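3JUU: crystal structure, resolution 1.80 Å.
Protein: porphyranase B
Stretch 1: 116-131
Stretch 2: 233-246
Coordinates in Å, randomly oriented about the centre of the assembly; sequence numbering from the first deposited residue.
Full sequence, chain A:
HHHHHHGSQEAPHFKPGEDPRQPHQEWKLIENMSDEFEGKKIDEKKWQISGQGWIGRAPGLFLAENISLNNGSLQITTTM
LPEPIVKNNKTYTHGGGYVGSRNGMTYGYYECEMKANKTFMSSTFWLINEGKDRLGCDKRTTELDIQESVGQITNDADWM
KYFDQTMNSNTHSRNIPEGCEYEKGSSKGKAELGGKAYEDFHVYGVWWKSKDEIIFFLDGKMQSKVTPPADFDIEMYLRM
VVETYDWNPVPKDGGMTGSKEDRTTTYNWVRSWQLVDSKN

Stretch 1, residues 116-131: ANKTFMSSTFWLINEG
Stretch 2 233-246: DIEMYLRMVVETYD

Two extended segments of porphyranase B, 105 or more residues apart in sequence wherever they touch, run side by side as antiparallel strands. Their axes approach to 4.6 Å, their N-to-C directions differ by 155°, and together they bury 1273 Å². Within the strands, roughly 122-128 and 237-242, phi and psi stay in the beta region, from -162/173 at Trp126 to -76/152 at Leu238; the flanking residues are mostly loop or turn. Trp126 and Arg239 form a hydrogen-bonded pair, CA to CA 5.2 Å, with Trp126 N to Arg239 O at 3.0 Å and Arg239 N to Trp126 O at 2.8 Å. Leu127 and Leu238 follow as a non-hydrogen-bonded pair, their CA atoms 4.7 Å apart. Ile128 and Tyr237 close the next ring, Ile128 N to Tyr237 O at 3.0 Å and Tyr237 N to Ile128 O at 2.9 Å.

Towards Ser122 the ladder changes character, because side-chain hydroxyls enter the backbone bonding. Thr124 OG1 (chi1 p) donates to Val241 O at 2.7 Å. Ser122 N reaches Glu243 O at 2.9 Å, while Ser122 OG (chi1 p) accepts from Glu243 N at 2.9 Å and donates to Glu243 OE2 at 2.7 Å. Serine is short enough to serve backbone and carboxylate at once.

Trp126, Ile128, Tyr237 and Arg239 share one face of the sheet. Trp126 (chi1 p, chi2 -70°) lays its indole against its cross-strand partner: Arg239 CB sits 3.4 Å from the centroid of the five-membered ring of Trp126, almost on the ring normal. Arginine suits this place because its aliphatic base covers an aromatic face while its charged end reaches onward. With chi1 to chi3 m, m, t and chi4 -93°, it carries its guanidinium beneath Ile128, whose CG2 lies over one face at 3.6 Å from Arg239 NE. Glu130 (chi1 m, chi2 t) meets the guanidinium at its edge in a salt bridge, Glu130 OE2 to Arg239 NH2 3.1 Å. A water joins the same two side chains, 2.8 Å from Glu130 OE2 and 2.9 Å from Arg239 NH1. Glu130 CD also lies over the Tyr237 ring (chi1 m), 3.6 Å from Tyr237 CD2.

Leu127 and Leu238, both m,t, occupy the other face, with Leu127 CD2 to Leu238 CD2 at 3.7 Å. Their branched, apolar ends fill space without needing polar partners. Phe125 (chi1 t, chi2 48°) extends this packing, its CE1 3.8 Å from Leu238 CD2 and its CD1 3.9 Å from Met240 CG. Flexible Met236 (m,t,m) adds its sulfur, SD lying 4.0 Å from Leu127 CB.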

ATOM      1  N   ALA A 116      -9.584  -6.389  -1.558  1.00 10.63           N
ATOM      2  CA  ALA A 116      -9.816  -5.412  -0.515  1.00  9.05           C
ATOM      3  C   ALA A 116     -10.853  -5.928   0.498  1.00  9.66           C
ATOM      4  O   ALA A 116     -11.690  -6.842   0.172  1.00  7.94           O
ATOM      5  CB  ALA A 116     -10.309  -4.036  -1.122  1.00  8.47           C
ATOM      6  N   ASN A 117     -10.800  -5.356   1.705  1.00  8.70           N
ATOM      7  CA  ASN A 117     -11.922  -5.555   2.657  1.00  9.90           C
ATOM      8  C   ASN A 117     -13.125  -4.785   2.185  1.00 10.14           C
ATOM      9  O   ASN A 117     -12.986  -3.810   1.486  1.00  9.05           O
ATOM     10  CB  ASN A 117     -11.532  -5.273   4.119  1.00  9.93           C
ATOM     11  CG  ASN A 117     -11.319  -3.798   4.405  1.00  8.05           C
ATOM     12  OD1 ASN A 117     -12.275  -3.011   4.358  1.00 10.16           O
ATOM     13  ND2 ASN A 117     -10.101  -3.431   4.755  1.00  9.71           N
ATOM     14  N   LYS A 118     -14.314  -5.211   2.604  1.00  9.73           N
ATOM     15  CA  LYS A 118     -15.593  -4.589   2.251  1.00 10.51           C
ATOM     16  C   LYS A 118     -16.119  -3.621   3.358  1.00 13.17           C
ATOM     17  O   LYS A 118     -17.336  -3.543   3.644  1.00 17.55           O
ATOM     18  CB  LYS A 118     -16.588  -5.745   2.058  1.00 10.82           C
ATOM     19  CG  LYS A 118     -17.853  -5.298   1.357  1.00 11.19           C
ATOM     20  CD  LYS A 118     -18.718  -6.623   1.066  1.00 15.64           C
ATOM     21  CE  LYS A 118     -19.997  -6.182   0.383  1.00 20.96           C
ATOM     22  NZ  LYS A 118     -20.914  -7.316   0.131  1.00 24.33           N
ATOM     23  N   THR A 119     -15.216  -2.884   3.983  1.00 10.14           N
ATOM     24  CA  THR A 119     -15.562  -1.951   5.076  1.00  8.87           C
ATOM     25  C   THR A 119     -15.147  -0.511   4.728  1.00  9.54           C
ATOM     26  O   THR A 119     -14.544  -0.236   3.668  1.00  9.62           O
ATOM     27  CB  THR A 119     -14.859  -2.270   6.441  1.00  8.80           C
ATOM     28  OG1 THR A 119     -13.508  -1.763   6.442  1.00 10.62           O
ATOM     29  CG2 THR A 119     -14.818  -3.793   6.709  1.00  7.88           C
ATOM     30  N   PHE A 120     -15.521   0.406   5.590  1.00  8.95           N
ATOM     31  CA  PHE A 120     -15.122   1.817   5.358  1.00  9.13           C
ATOM     32  C   PHE A 120     -13.622   2.091   5.529  1.00  7.98           C
ATOM     33  O   PHE A 120     -13.172   3.239   5.202  1.00  8.27           O
ATOM     34  CB  PHE A 120     -15.937   2.724   6.337  1.00  8.08           C
ATOM     35  CG  PHE A 120     -15.427   2.707   7.775  1.00  8.50           C
ATOM     36  CD1 PHE A 120     -14.722   3.820   8.286  1.00  9.07           C
ATOM     37  CD2 PHE A 120     -15.708   1.637   8.637  1.00  9.84           C
ATOM     38  CE1 PHE A 120     -14.222   3.853   9.588  1.00 10.39           C
ATOM     39  CE2 PHE A 120     -15.270   1.661   9.966  1.00  9.47           C
ATOM     40  CZ  PHE A 120     -14.491   2.760  10.469  1.00  9.84           C
ATOM     41  N   MET A 121     -12.859   1.111   6.052  1.00  7.67           N
ATOM     42  CA  MET A 121     -11.399   1.219   6.261  1.00  7.60           C
ATOM     43  C   MET A 121     -10.655   0.799   4.986  1.00  8.00           C
ATOM     44  O   MET A 121     -11.223   0.232   4.108  1.00  8.31           O
ATOM     45  CB  MET A 121     -10.957   0.359   7.482  1.00  8.45           C
ATOM     46  CG  MET A 121     -11.585   0.987   8.728  1.00  7.36           C
ATOM     47  SD  MET A 121     -11.218   0.099  10.280  1.00 10.48           S
ATOM     48  CE  MET A 121      -9.381   0.201  10.445  1.00 10.40           C
ATOM     49  N   SER A 122      -9.420   1.264   4.866  1.00  8.15           N
ATOM     50  CA  SER A 122      -8.679   1.139   3.625  1.00  8.45           C
ATOM     51  C   SER A 122      -8.127  -0.264   3.360  1.00  7.94           C
ATOM     52  O   SER A 122      -8.083  -1.167   4.274  1.00  8.53           O
ATOM     53  CB  SER A 122      -7.514   2.158   3.691  1.00  5.70           C
ATOM     54  OG  SER A 122      -6.463   1.639   4.528  1.00  9.51           O
ATOM     55  N   SER A 123      -7.714  -0.475   2.107  1.00  6.86           N
ATOM     56  CA  SER A 123      -6.853  -1.609   1.741  1.00  7.09           C
ATOM     57  C   SER A 123      -5.773  -1.065   0.800  1.00  8.88           C
ATOM     58  O   SER A 123      -6.150  -0.476  -0.202  1.00  7.31           O
ATOM     59  CB  SER A 123      -7.670  -2.619   0.954  1.00  7.84           C
ATOM     60  OG  SER A 123      -8.679  -3.186   1.776  1.00 11.12           O
ATOM     61  N   THR A 124      -4.486  -1.138   1.189  1.00  8.77           N
ATOM     62  CA  THR A 124      -3.483  -0.342   0.499  1.00  9.09           C
ATOM     63  C   THR A 124      -2.221  -1.128   0.241  1.00  8.68           C
ATOM     64  O   THR A 124      -1.906  -2.150   0.952  1.00  9.52           O
ATOM     65  CB  THR A 124      -3.115   0.927   1.313  1.00  9.63           C
ATOM     66  OG1 THR A 124      -2.411   0.556   2.518  1.00  9.98           O
ATOM     67  CG2 THR A 124      -4.397   1.773   1.706  1.00  7.68           C
ATOM     68  N   PHE A 125      -1.456  -0.632  -0.720  1.00  8.07           N
ATOM     69  CA  PHE A 125      -0.157  -1.237  -1.027  1.00  8.06           C
ATOM     70  C   PHE A 125       0.690  -0.069  -1.576  1.00  8.75           C
ATOM     71  O   PHE A 125       0.223   0.597  -2.546  1.00  9.59           O
ATOM     72  CB  PHE A 125      -0.366  -2.250  -2.157  1.00  8.35           C
ATOM     73  CG  PHE A 125       0.908  -2.941  -2.602  1.00  7.71           C
ATOM     74  CD1 PHE A 125       1.805  -3.512  -1.658  1.00  9.76           C
ATOM     75  CD2 PHE A 125       1.250  -3.019  -3.980  1.00  8.63           C
ATOM     76  CE1 PHE A 125       2.984  -4.163  -2.101  1.00 10.28           C
ATOM     77  CE2 PHE A 125       2.422  -3.688  -4.429  1.00  8.87           C
ATOM     78  CZ  PHE A 125       3.311  -4.220  -3.516  1.00 10.65           C
ATOM     79  N   TRP A 126       1.832   0.216  -0.941  1.00  7.61           N
ATOM     80  CA  TRP A 126       2.563   1.479  -1.222  1.00  9.01           C
ATOM     81  C   TRP A 126       4.008   1.418  -0.765  1.00  8.89           C
ATOM     82  O   TRP A 126       4.407   0.421  -0.087  1.00  8.85           O
ATOM     83  CB  TRP A 126       1.816   2.733  -0.712  1.00  7.73           C
ATOM     84  CG  TRP A 126       1.348   2.705   0.774  1.00  7.69           C
ATOM     85  CD1 TRP A 126       0.345   1.908   1.273  1.00  9.06           C
ATOM     86  CD2 TRP A 126       1.872   3.455   1.876  1.00  5.56           C
ATOM     87  NE1 TRP A 126       0.187   2.183   2.635  1.00 10.32           N
ATOM     88  CE2 TRP A 126       1.098   3.123   3.019  1.00  8.43           C
ATOM     89  CE3 TRP A 126       2.872   4.458   1.993  1.00 10.56           C
ATOM     90  CZ2 TRP A 126       1.351   3.643   4.320  1.00  8.81           C
ATOM     91  CZ3 TRP A 126       3.111   5.040   3.267  1.00 10.98           C
ATOM     92  CH2 TRP A 126       2.322   4.636   4.440  1.00 11.36           C
ATOM     93  N   LEU A 127       4.765   2.469  -1.116  1.00  9.28           N
ATOM     94  CA  LEU A 127       6.197   2.566  -0.779  1.00  9.28           C
ATOM     95  C   LEU A 127       6.370   3.917  -0.169  1.00  8.15           C
ATOM     96  O   LEU A 127       5.737   4.890  -0.631  1.00  8.13           O
ATOM     97  CB  LEU A 127       7.045   2.548  -2.117  1.00  7.82           C
ATOM     98  CG  LEU A 127       7.142   1.114  -2.705  1.00  9.47           C
ATOM     99  CD1 LEU A 127       7.380   1.067  -4.250  1.00  9.63           C
ATOM    100  CD2 LEU A 127       8.290   0.397  -1.981  1.00  8.65           C
ATOM    101  N   ILE A 128       7.249   4.048   0.821  1.00  7.26           N
ATOM    102  CA  ILE A 128       7.586   5.387   1.315  1.00  8.72           C
ATOM    103  C   ILE A 128       9.055   5.335   1.734  1.00  8.25           C
ATOM    104  O   ILE A 128       9.547   4.296   2.130  1.00 10.06           O
ATOM    105  CB  ILE A 128       6.553   5.844   2.454  1.00  8.16           C
ATOM    106  CG1 ILE A 128       6.733   7.315   2.833  1.00  9.94           C
ATOM    107  CG2 ILE A 128       6.718   4.916   3.722  1.00  9.52           C
ATOM    108  CD1 ILE A 128       5.685   7.887   3.698  1.00  8.11           C
ATOM    109  N   ASN A 129       9.742   6.474   1.707  1.00  9.76           N
ATOM    110  CA  ASN A 129      11.071   6.531   2.263  1.00 11.37           C
ATOM    111  C   ASN A 129      10.938   6.779   3.778  1.00 13.28           C
ATOM    112  O   ASN A 129       9.812   6.921   4.315  1.00 13.59           O
ATOM    113  CB  ASN A 129      11.906   7.617   1.545  1.00 10.36           C
ATOM    114  CG  ASN A 129      11.541   9.034   1.972  1.00 11.07           C
ATOM    115  OD1 ASN A 129      10.357   9.360   2.266  1.00 10.80           O
ATOM    116  ND2 ASN A 129      12.583   9.913   2.065  1.00 13.87           N
ATOM    117  N   GLU A 130      12.065   6.868   4.445  1.00 13.51           N
ATOM    118  CA  GLU A 130      12.044   7.059   5.919  1.00 14.43           C
ATOM    119  C   GLU A 130      12.999   8.231   6.221  1.00 13.83           C
ATOM    120  O   GLU A 130      14.157   8.039   6.562  1.00 14.89           O
ATOM    121  CB  GLU A 130      12.444   5.725   6.594  1.00 14.77           C
ATOM    122  CG  GLU A 130      11.246   4.755   6.549  1.00 17.58           C
ATOM    123  CD  GLU A 130      11.526   3.421   7.205  1.00 19.57           C
ATOM    124  OE1 GLU A 130      12.678   3.199   7.605  1.00 19.80           O
ATOM    125  OE2 GLU A 130      10.599   2.570   7.288  1.00 17.12           O
ATOM    126  N   GLY A 131      12.485   9.419   6.038  1.00 15.37           N
ATOM    127  CA  GLY A 131      13.328  10.606   5.844  1.00 15.74           C
ATOM    128  C   GLY A 131      14.151  10.893   7.105  1.00 16.84           C
ATOM    129  O   GLY A 131      15.276  11.397   7.039  1.00 15.10           O
ATOM    130  N   ASP A 233      14.562   9.198  -5.868  1.00 10.92           N
ATOM    131  CA  ASP A 233      15.826   8.490  -5.955  1.00 12.21           C
ATOM    132  C   ASP A 233      16.298   8.102  -4.553  1.00 13.40           C
ATOM    133  O   ASP A 233      17.534   7.942  -4.336  1.00 12.44           O
ATOM    134  CB  ASP A 233      16.861   9.356  -6.668  1.00 12.82           C
ATOM    135  CG  ASP A 233      16.995  10.732  -6.042  1.00 15.45           C
ATOM    136  OD1 ASP A 233      16.291  11.050  -5.064  1.00 16.26           O
ATOM    137  OD2 ASP A 233      17.741  11.568  -6.626  1.00 17.46           O
ATOM    138  N   ILE A 234      15.335   8.017  -3.600  1.00 10.68           N
ATOM    139  CA  ILE A 234      15.668   7.701  -2.164  1.00 11.88           C
ATOM    140  C   ILE A 234      15.125   6.290  -1.893  1.00 12.68           C
ATOM    141  O   ILE A 234      14.028   5.959  -2.364  1.00 11.97           O
ATOM    142  CB  ILE A 234      15.066   8.733  -1.099  1.00 10.42           C
ATOM    143  CG1 ILE A 234      15.459  10.203  -1.444  1.00 11.69           C
ATOM    144  CG2 ILE A 234      15.609   8.391   0.324  1.00 11.36           C
ATOM    145  CD1 ILE A 234      14.599  11.242  -0.879  1.00 11.64           C
ATOM    146  N   GLU A 235      15.872   5.493  -1.139  1.00 10.69           N
ATOM    147  CA  GLU A 235      15.435   4.128  -0.746  1.00 11.66           C
ATOM    148  C   GLU A 235      14.035   4.150  -0.146  1.00 10.70           C
ATOM    149  O   GLU A 235      13.705   5.034   0.676  1.00 11.48           O
ATOM    150  CB  GLU A 235      16.425   3.567   0.352  1.00 12.03           C
ATOM    151  CG  GLU A 235      16.181   2.088   0.625  1.00 17.30           C
ATOM    152  CD  GLU A 235      17.151   1.562   1.704  1.00 22.43           C
ATOM    153  OE1 GLU A 235      17.897   2.383   2.253  1.00 28.08           O
ATOM    154  OE2 GLU A 235      17.073   0.406   2.076  1.00 26.80           O
ATOM    155  N   MET A 236      13.195   3.211  -0.565  1.00 10.10           N
ATOM    156  CA  MET A 236      11.826   3.167  -0.033  1.00  9.31           C
ATOM    157  C   MET A 236      11.502   1.776   0.496  1.00 10.11           C
ATOM    158  O   MET A 236      12.176   0.809   0.172  1.00 11.97           O
ATOM    159  CB  MET A 236      10.791   3.600  -1.083  1.00  8.69           C
ATOM    160  CG  MET A 236      10.842   5.129  -1.255  1.00  7.73           C
ATOM    161  SD  MET A 236       9.331   5.828  -2.010  1.00 10.80           S
ATOM    162  CE  MET A 236       9.577   5.568  -3.727  1.00  7.40           C
ATOM    163  N   TYR A 237      10.453   1.698   1.336  1.00 10.33           N
ATOM    164  CA  TYR A 237      10.057   0.486   2.090  1.00 10.46           C
ATOM    165  C   TYR A 237       8.629   0.224   1.787  1.00 11.43           C
ATOM    166  O   TYR A 237       7.861   1.222   1.653  1.00 11.83           O
ATOM    167  CB  TYR A 237      10.198   0.731   3.617  1.00  9.53           C
ATOM    168  CG  TYR A 237      11.658   1.071   3.992  1.00 11.23           C
ATOM    169  CD1 TYR A 237      12.557   0.048   4.442  1.00 13.90           C
ATOM    170  CD2 TYR A 237      12.177   2.381   3.770  1.00 11.71           C
ATOM    171  CE1 TYR A 237      13.915   0.356   4.762  1.00 15.18           C
ATOM    172  CE2 TYR A 237      13.528   2.685   4.057  1.00 14.33           C
ATOM    173  CZ  TYR A 237      14.381   1.646   4.533  1.00 17.33           C
ATOM    174  OH  TYR A 237      15.710   1.948   4.805  1.00 19.10           O
ATOM    175  N   LEU A 238       8.263  -1.067   1.737  1.00 10.25           N
ATOM    176  CA  LEU A 238       6.901  -1.484   1.425  1.00 10.04           C
ATOM    177  C   LEU A 238       5.948  -1.277   2.607  1.00  9.65           C
ATOM    178  O   LEU A 238       6.369  -1.273   3.818  1.00  9.84           O
ATOM    179  CB  LEU A 238       6.837  -2.947   1.009  1.00 11.61           C
ATOM    180  CG  LEU A 238       7.418  -3.225  -0.392  1.00 13.46           C
ATOM    181  CD1 LEU A 238       7.702  -4.737  -0.539  1.00 13.36           C
ATOM    182  CD2 LEU A 238       6.498  -2.758  -1.524  1.00 11.51           C
ATOM    183  N   ARG A 239       4.695  -1.060   2.247  1.00  7.06           N
ATOM    184  CA  ARG A 239       3.633  -0.894   3.234  1.00  9.37           C
ATOM    185  C   ARG A 239       2.398  -1.649   2.746  1.00  9.69           C
ATOM    186  O   ARG A 239       1.956  -1.457   1.589  1.00  9.99           O
ATOM    187  CB  ARG A 239       3.207   0.564   3.338  1.00  7.36           C
ATOM    188  CG  ARG A 239       4.317   1.510   3.835  1.00  7.45           C
ATOM    189  CD  ARG A 239       4.451   1.388   5.411  1.00  8.40           C
ATOM    190  NE  ARG A 239       5.506   2.273   5.897  1.00  7.98           N
ATOM    191  CZ  ARG A 239       6.782   1.926   6.079  1.00 11.44           C
ATOM    192  NH1 ARG A 239       7.219   0.764   5.698  1.00 10.26           N
ATOM    193  NH2 ARG A 239       7.604   2.820   6.640  1.00 13.27           N
ATOM    194  N   MET A 240       1.766  -2.424   3.650  1.00  9.05           N
ATOM    195  CA  MET A 240       0.425  -2.964   3.405  1.00  8.91           C
ATOM    196  C   MET A 240      -0.372  -2.566   4.674  1.00  9.89           C
ATOM    197  O   MET A 240      -0.072  -3.033   5.801  1.00  9.24           O
ATOM    198  CB  MET A 240       0.483  -4.516   3.245  1.00 10.74           C
ATOM    199  CG  MET A 240       1.148  -4.991   1.899  1.00 12.64           C
ATOM    200  SD  MET A 240       2.992  -5.135   2.231  1.00 22.92           S
ATOM    201  CE  MET A 240       3.188  -6.660   3.159  1.00 12.89           C
ATOM    202  N   VAL A 241      -1.365  -1.695   4.501  1.00 10.16           N
ATOM    203  CA  VAL A 241      -1.933  -0.990   5.665  1.00  9.00           C
ATOM    204  C   VAL A 241      -3.423  -0.943   5.499  1.00  8.80           C
ATOM    205  O   VAL A 241      -3.964  -0.704   4.384  1.00  8.87           O
ATOM    206  CB  VAL A 241      -1.330   0.450   5.815  1.00  7.97           C
ATOM    207  CG1 VAL A 241      -2.134   1.320   6.857  1.00 12.01           C
ATOM    208  CG2 VAL A 241       0.196   0.347   6.196  1.00 10.04           C
ATOM    209  N   VAL A 242      -4.108  -1.080   6.628  1.00  8.51           N
ATOM    210  CA  VAL A 242      -5.577  -1.023   6.647  1.00  7.87           C
ATOM    211  C   VAL A 242      -5.864   0.007   7.741  1.00  8.46           C
ATOM    212  O   VAL A 242      -5.504  -0.209   8.914  1.00  8.53           O
ATOM    213  CB  VAL A 242      -6.169  -2.433   7.041  1.00  7.71           C
ATOM    214  CG1 VAL A 242      -7.710  -2.277   7.388  1.00  6.01           C
ATOM    215  CG2 VAL A 242      -5.971  -3.440   5.872  1.00  8.37           C
ATOM    216  N   GLU A 243      -6.449   1.148   7.371  1.00  8.12           N
ATOM    217  CA  GLU A 243      -6.469   2.322   8.284  1.00  8.97           C
ATOM    218  C   GLU A 243      -7.851   2.981   8.218  1.00  9.55           C
ATOM    219  O   GLU A 243      -8.669   2.613   7.349  1.00  8.64           O
ATOM    220  CB  GLU A 243      -5.447   3.345   7.787  1.00  9.81           C
ATOM    221  CG  GLU A 243      -5.926   4.133   6.581  1.00  8.66           C
ATOM    222  CD  GLU A 243      -4.791   4.367   5.597  1.00 15.10           C
ATOM    223  OE1 GLU A 243      -4.215   5.484   5.647  1.00 12.08           O
ATOM    224  OE2 GLU A 243      -4.497   3.460   4.786  1.00 13.72           O
ATOM    225  N   THR A 244      -8.084   4.014   9.029  1.00  8.72           N
ATOM    226  CA  THR A 244      -9.257   4.897   8.751  1.00  8.46           C
ATOM    227  C   THR A 244      -8.702   6.160   8.033  1.00  9.24           C
ATOM    228  O   THR A 244      -7.647   6.700   8.401  1.00  9.36           O
ATOM    229  CB  THR A 244      -9.944   5.296  10.095  1.00  8.25           C
ATOM    230  OG1 THR A 244      -8.894   5.708  11.000  1.00  7.43           O
ATOM    231  CG2 THR A 244     -10.686   4.038  10.726  1.00 11.25           C
ATOM    232  N   TYR A 245      -9.420   6.594   7.020  1.00  9.66           N
ATOM    233  CA  TYR A 245      -9.179   7.892   6.394  1.00 10.30           C
ATOM    234  C   TYR A 245     -10.174   8.923   6.952  1.00 10.22           C
ATOM    235  O   TYR A 245     -11.326   8.618   7.139  1.00  8.26           O
ATOM    236  CB  TYR A 245      -9.548   7.751   4.913  1.00 10.06           C
ATOM    237  CG  TYR A 245      -8.598   6.934   4.104  1.00  8.93           C
ATOM    238  CD1 TYR A 245      -7.264   7.261   4.005  1.00 10.03           C
ATOM    239  CD2 TYR A 245      -9.099   5.861   3.317  1.00  9.75           C
ATOM    240  CE1 TYR A 245      -6.381   6.544   3.116  1.00 10.51           C
ATOM    241  CE2 TYR A 245      -8.253   5.193   2.451  1.00  8.32           C
ATOM    242  CZ  TYR A 245      -6.907   5.507   2.389  1.00 10.09           C
ATOM    243  OH  TYR A 245      -6.123   4.784   1.497  1.00 11.05           O
ATOM    244  N   ASP A 246      -9.718  10.155   7.201  1.00 10.54           N
ATOM    245  CA  ASP A 246     -10.631  11.194   7.713  1.00 12.08           C
ATOM    246  C   ASP A 246     -11.789  11.452   6.797  1.00 13.54           C
ATOM    247  O   ASP A 246     -12.884  11.862   7.250  1.00 14.31           O
ATOM    248  CB  ASP A 246      -9.829  12.501   7.858  1.00 12.08           C
ATOM    249  CG  ASP A 246      -8.908  12.486   9.100  1.00 18.33           C
ATOM    250  OD1 ASP A 246      -8.887  11.507   9.909  1.00 18.83           O
ATOM    251  OD2 ASP A 246      -8.167  13.440   9.231  1.00 19.70           O
TER
HETATM  252  O   HOH W   1     -11.912   5.235   6.570  1.00  8.21           O
HETATM  253  O   HOH W   2       9.643  -0.033   7.057  1.00 14.44           O
HETATM  254  O   HOH W   3      14.509   6.090   3.228  1.00 16.32           O